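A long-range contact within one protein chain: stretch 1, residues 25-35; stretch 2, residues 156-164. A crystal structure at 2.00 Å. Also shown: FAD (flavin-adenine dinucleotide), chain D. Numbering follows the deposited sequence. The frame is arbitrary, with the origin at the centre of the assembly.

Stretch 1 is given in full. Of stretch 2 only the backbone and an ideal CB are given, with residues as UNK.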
# COMPACT_ATOMS: atom_id res chain seq x y z
N TYR A 25 -0.79 -11.77 -0.22
CA TYR A 25 0.58 -11.85 -0.70
C TYR A 25 1.57 -11.41 0.38
O TYR A 25 2.63 -12.00 0.55
CB TYR A 25 0.74 -10.98 -1.94
CG TYR A 25 1.94 -11.31 -2.77
CD1 TYR A 25 1.84 -12.22 -3.83
CD2 TYR A 25 3.17 -10.73 -2.51
CE1 TYR A 25 2.95 -12.53 -4.60
CE2 TYR A 25 4.29 -11.04 -3.29
CZ TYR A 25 4.17 -11.94 -4.33
OH TYR A 25 5.26 -12.25 -5.10
N ILE A 26 1.21 -10.37 1.11
CA ILE A 26 2.06 -9.87 2.18
C ILE A 26 2.29 -10.93 3.26
O ILE A 26 3.43 -11.28 3.57
CB ILE A 26 1.44 -8.60 2.84
CG1 ILE A 26 1.60 -7.40 1.90
CG2 ILE A 26 2.08 -8.33 4.18
CD1 ILE A 26 0.74 -6.19 2.26
N LEU A 27 1.20 -11.45 3.80
CA LEU A 27 1.26 -12.43 4.87
C LEU A 27 1.81 -13.81 4.51
O LEU A 27 2.54 -14.40 5.30
CB LEU A 27 -0.13 -12.59 5.51
CG LEU A 27 -0.76 -11.33 6.12
CD1 LEU A 27 -2.25 -11.57 6.36
CD2 LEU A 27 -0.07 -10.97 7.43
N ARG A 28 1.47 -14.31 3.33
CA ARG A 28 1.91 -15.64 2.90
C ARG A 28 3.21 -15.66 2.09
O ARG A 28 3.94 -16.65 2.13
CB ARG A 28 0.81 -16.31 2.07
CG ARG A 28 -0.52 -16.50 2.78
CD ARG A 28 -0.39 -17.53 3.88
NE ARG A 28 -1.69 -17.98 4.39
CZ ARG A 28 -1.83 -18.90 5.34
NH1 ARG A 28 -0.76 -19.46 5.88
NH2 ARG A 28 -3.04 -19.26 5.74
N ILE A 29 3.49 -14.59 1.36
CA ILE A 29 4.70 -14.56 0.55
C ILE A 29 5.81 -13.68 1.10
O ILE A 29 6.85 -14.18 1.54
CB ILE A 29 4.40 -14.11 -0.90
CG1 ILE A 29 3.33 -15.02 -1.52
CG2 ILE A 29 5.67 -14.15 -1.74
CD1 ILE A 29 3.75 -16.46 -1.66
N GLU A 30 5.61 -12.37 1.11
CA GLU A 30 6.65 -11.46 1.59
C GLU A 30 7.12 -11.74 3.02
O GLU A 30 8.33 -11.85 3.26
CB GLU A 30 6.19 -10.01 1.47
CG GLU A 30 5.79 -9.63 0.07
CD GLU A 30 6.44 -8.35 -0.39
OE1 GLU A 30 6.20 -7.31 0.26
OE2 GLU A 30 7.19 -8.39 -1.38
N VAL A 31 6.19 -11.83 3.96
CA VAL A 31 6.59 -12.11 5.34
C VAL A 31 7.18 -13.53 5.42
O VAL A 31 8.02 -13.81 6.27
CB VAL A 31 5.39 -12.01 6.31
CG1 VAL A 31 5.82 -12.40 7.71
CG2 VAL A 31 4.81 -10.60 6.29
N GLY A 32 6.73 -14.40 4.52
CA GLY A 32 7.22 -15.77 4.49
C GLY A 32 8.62 -16.00 3.93
O GLY A 32 9.10 -17.13 3.90
N ARG A 33 9.28 -14.93 3.49
CA ARG A 33 10.63 -15.05 2.95
C ARG A 33 11.65 -15.21 4.07
O ARG A 33 12.79 -15.62 3.84
CB ARG A 33 10.99 -13.80 2.14
CG ARG A 33 10.06 -13.48 0.97
CD ARG A 33 10.30 -14.40 -0.22
NE ARG A 33 9.42 -14.08 -1.35
CZ ARG A 33 9.44 -14.71 -2.52
NH1 ARG A 33 10.30 -15.70 -2.73
NH2 ARG A 33 8.60 -14.35 -3.49
N PHE A 34 11.24 -14.88 5.29
CA PHE A 34 12.13 -14.95 6.45
C PHE A 34 11.76 -16.09 7.40
O PHE A 34 10.72 -16.05 8.04
CB PHE A 34 12.06 -13.61 7.19
CG PHE A 34 12.35 -12.42 6.32
CD1 PHE A 34 13.65 -11.97 6.13
CD2 PHE A 34 11.32 -11.77 5.65
CE1 PHE A 34 13.92 -10.88 5.29
CE2 PHE A 34 11.58 -10.68 4.81
CZ PHE A 34 12.88 -10.24 4.64
N PRO A 35 12.64 -17.10 7.51
CA PRO A 35 12.40 -18.26 8.39
C PRO A 35 12.11 -17.80 9.82
O PRO A 35 11.36 -18.45 10.55
CB PRO A 35 13.71 -19.05 8.32
CG PRO A 35 14.32 -18.62 7.01
CD PRO A 35 14.00 -17.15 6.94
N UNK A 156 8.62 1.27 7.25
CA UNK A 156 9.14 0.10 7.93
C UNK A 156 8.87 -1.17 7.14
O UNK A 156 9.75 -2.03 7.04
CB UNK A 156 8.53 -0.01 9.33
N UNK A 157 7.67 -1.29 6.58
CA UNK A 157 7.32 -2.48 5.81
C UNK A 157 8.17 -2.61 4.55
O UNK A 157 8.67 -3.68 4.24
CB UNK A 157 5.84 -2.45 5.44
N UNK A 158 8.29 -1.51 3.81
CA UNK A 158 9.07 -1.51 2.58
C UNK A 158 10.51 -1.95 2.85
O UNK A 158 11.05 -2.83 2.17
CB UNK A 158 9.05 -0.12 1.94
N UNK A 159 11.12 -1.35 3.86
CA UNK A 159 12.50 -1.67 4.22
C UNK A 159 12.72 -3.14 4.59
O UNK A 159 13.57 -3.82 4.02
CB UNK A 159 12.93 -0.79 5.39
N UNK A 160 11.93 -3.62 5.54
CA UNK A 160 12.08 -4.99 6.03
C UNK A 160 11.39 -6.16 5.32
O UNK A 160 11.75 -7.31 5.55
CB UNK A 160 11.59 -5.00 7.48
N UNK A 161 10.42 -5.89 4.46
CA UNK A 161 9.72 -6.99 3.80
C UNK A 161 9.50 -6.93 2.29
O UNK A 161 9.32 -7.96 1.65
CB UNK A 161 8.35 -7.13 4.46
N UNK A 162 9.50 -5.73 1.72
CA UNK A 162 9.22 -5.63 0.30
C UNK A 162 10.21 -6.35 -0.61
O UNK A 162 11.40 -6.04 -0.62
CB UNK A 162 9.17 -4.15 -0.09
N UNK A 163 9.67 -7.31 -1.36
CA UNK A 163 10.46 -8.12 -2.27
C UNK A 163 11.52 -7.38 -3.07
O UNK A 163 12.61 -7.13 -2.56
CB UNK A 163 9.52 -8.82 -3.25
N UNK A 164 11.21 -7.04 -4.31
CA UNK A 164 12.17 -6.34 -5.16
C UNK A 164 12.85 -5.17 -4.47
O UNK A 164 12.33 -4.06 -4.43
CB UNK A 164 11.47 -5.84 -6.42
PA FAD D . 1.67 1.45 -10.06
O1A FAD D . 1.89 0.17 -9.33
O2A FAD D . 2.71 2.51 -10.15
O5B FAD D . 0.36 2.14 -9.56
C5B FAD D . -0.74 1.49 -8.92
C4B FAD D . -1.90 2.35 -9.33
O4B FAD D . -1.99 3.38 -8.32
C3B FAD D . -2.22 2.92 -10.74
O3B FAD D . -2.83 2.01 -11.65
C2B FAD D . -2.99 4.10 -10.36
O2B FAD D . -4.36 3.91 -10.21
C1B FAD D . -2.42 4.56 -9.01
N9A FAD D . -1.38 5.54 -8.97
C8A FAD D . -0.36 5.90 -9.89
N7A FAD D . 0.41 6.88 -9.54
C5A FAD D . -0.12 7.23 -8.30
C6A FAD D . 0.25 8.27 -7.43
N6A FAD D . 1.23 9.14 -7.70
N1A FAD D . -0.44 8.45 -6.24
C2A FAD D . -1.53 7.72 -5.90
N3A FAD D . -1.91 6.68 -6.77
C4A FAD D . -1.16 6.49 -7.97
N1 FAD D . 9.85 -0.76 -9.89
C2 FAD D . 11.02 -0.65 -10.61
O2 FAD D . 11.07 -1.24 -11.70
N3 FAD D . 11.93 0.17 -9.95
C4 FAD D . 11.78 0.84 -8.71
O4 FAD D . 12.74 1.52 -8.22
C4X FAD D . 10.57 0.65 -8.06
N5 FAD D . 10.36 1.19 -6.75
C5X FAD D . 9.19 0.95 -5.98
C6 FAD D . 9.15 1.44 -4.66
C7 FAD D . 7.97 1.21 -3.90
C7M FAD D . 7.99 1.77 -2.48
C8 FAD D . 6.85 0.51 -4.45
C8M FAD D . 5.51 0.20 -3.83
C9 FAD D . 6.94 0.01 -5.75
C9A FAD D . 8.10 0.14 -6.57
N10 FAD D . 8.41 -0.28 -7.96
C10 FAD D . 9.58 -0.17 -8.68
C1' FAD D . 7.30 -0.79 -8.71
C2' FAD D . 6.48 0.17 -9.51
O2' FAD D . 6.32 1.42 -8.80
C3' FAD D . 5.12 -0.26 -9.95
O3' FAD D . 4.36 -0.69 -8.83
C4' FAD D . 4.96 -1.25 -11.10
O4' FAD D . 5.91 -0.95 -12.17
C5' FAD D . 3.62 -1.48 -11.64
O5' FAD D . 3.20 -0.25 -12.24
P FAD D . 1.74 0.10 -12.62
O1P FAD D . 1.89 0.81 -13.89
O2P FAD D . 0.84 -1.09 -12.65
O3P FAD D . 1.14 1.11 -11.52

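Position 156 lies beyond the reach of stretch 1, and helical backbone angles with room for a CB leave the choice wide; the residue is G156.

At position 157 CA-to-CB points toward stretch 1, yet nothing there lies within 5.5 Å of the ideal CB. A long side chain is therefore needed to cross the gap, and what waits at the far side is the carboxylate of E30 beside the aliphatic I26. A donor on an extended stem would suit, whether lysine, arginine or tyrosine. The residue is Y157. Its OH donates a short hydrogen bond of 2.6 Å to OE1 of E30, which lies at the ring edge, while Y157 CE1 packs 3.7 Å from I26 CG2.

Position 158 points away from stretch 1, and position 159 is out of its reach; most helix-compatible side chains would serve at both. They are V158 and H159.

Position 160 points sideways, with no atom of stretch 1 near its ideal CB, so many side chains would fit. Here the backbone makes the approach: the O of Y160 lies 3.3 Å from CZ of F34, while the tyrosine side chain leads away.

At position 161 the ideal CB lies 4.7 Å from E30 CB and 4.8 Å from F34 CE2, with V31 close by. This apolar surround favours leucine, methionine or an aromatic residue. F161 fills it, and the end of its ring comes nearer to stretch 1: CD2 lies 3.6 Å from V31 CA and 3.7 Å from F34 CE2. The two phenylalanine rings are nearly perpendicular, with planes at 88°. A water donates hydrogen bonds to both backbone acceptors, 2.9 Å to E30 O and 2.5 Å to F161 O, linking the two stretches where E30 and F161 are nearest in register.

Position 162 points away, although its ideal CB is 4.4 Å from E30 OE1; many neutral or basic side chains would serve, an acidic one less well beside E30. The F162 ring meets the flavin, F162 CE2 lying 3.7 Å from FAD C8, with E30 OE2 at the ring edge.

At position 163 the ideal CB would stand only 3.0 Å from E30 OE2, a tight fit that favours glycine. G163 avoids this crowding, and its N donates to E30 OE2 at 2.7 Å.

Position 164 points sideways without touching stretch 1, at an N-cap, where serine, threonine, aspartate, asparagine or cysteine would be plausible. It is C164, covalently bonded elsewhere in the structure.

Stretch 2, residues 156-164: GYVHYFFGC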
# COMPACT_ATOMS: atom_id res chain seq x y z
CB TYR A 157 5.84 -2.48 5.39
CG TYR A 157 5.49 -3.74 4.62
CD1 TYR A 157 5.17 -4.92 5.29
CD2 TYR A 157 5.59 -3.78 3.23
CE1 TYR A 157 4.98 -6.12 4.59
CE2 TYR A 157 5.40 -4.97 2.53
CZ TYR A 157 5.10 -6.14 3.22
OH TYR A 157 4.95 -7.33 2.53
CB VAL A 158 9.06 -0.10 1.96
CG1 VAL A 158 10.05 -0.01 0.81
CG2 VAL A 158 7.63 0.22 1.46
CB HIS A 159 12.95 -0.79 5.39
CG HIS A 159 14.40 -0.95 5.75
ND1 HIS A 159 14.91 -0.59 6.98
CD2 HIS A 159 15.45 -1.43 5.03
CE1 HIS A 159 16.20 -0.84 7.01
NE2 HIS A 159 16.56 -1.34 5.84
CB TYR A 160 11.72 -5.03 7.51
CG TYR A 160 12.72 -4.30 8.38
CD1 TYR A 160 14.03 -4.79 8.53
CD2 TYR A 160 12.38 -3.12 9.03
CE1 TYR A 160 14.97 -4.11 9.30
CE2 TYR A 160 13.32 -2.43 9.81
CZ TYR A 160 14.61 -2.93 9.93
OH TYR A 160 15.55 -2.24 10.66
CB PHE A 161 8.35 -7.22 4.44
CG PHE A 161 8.40 -7.75 5.83
CD1 PHE A 161 8.30 -6.90 6.92
CD2 PHE A 161 8.52 -9.12 6.06
CE1 PHE A 161 8.31 -7.40 8.22
CE2 PHE A 161 8.53 -9.63 7.35
CZ PHE A 161 8.43 -8.77 8.44
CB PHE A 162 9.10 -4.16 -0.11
CG PHE A 162 8.55 -3.96 -1.49
CD1 PHE A 162 7.63 -4.87 -2.02
CD2 PHE A 162 8.93 -2.88 -2.26
CE1 PHE A 162 7.11 -4.70 -3.29
CE2 PHE A 162 8.42 -2.70 -3.54
CZ PHE A 162 7.50 -3.61 -4.05
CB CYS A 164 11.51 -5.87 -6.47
SG CYS A 164 9.87 -5.08 -6.38
O HOH W 1 10.07 -10.39 1.52
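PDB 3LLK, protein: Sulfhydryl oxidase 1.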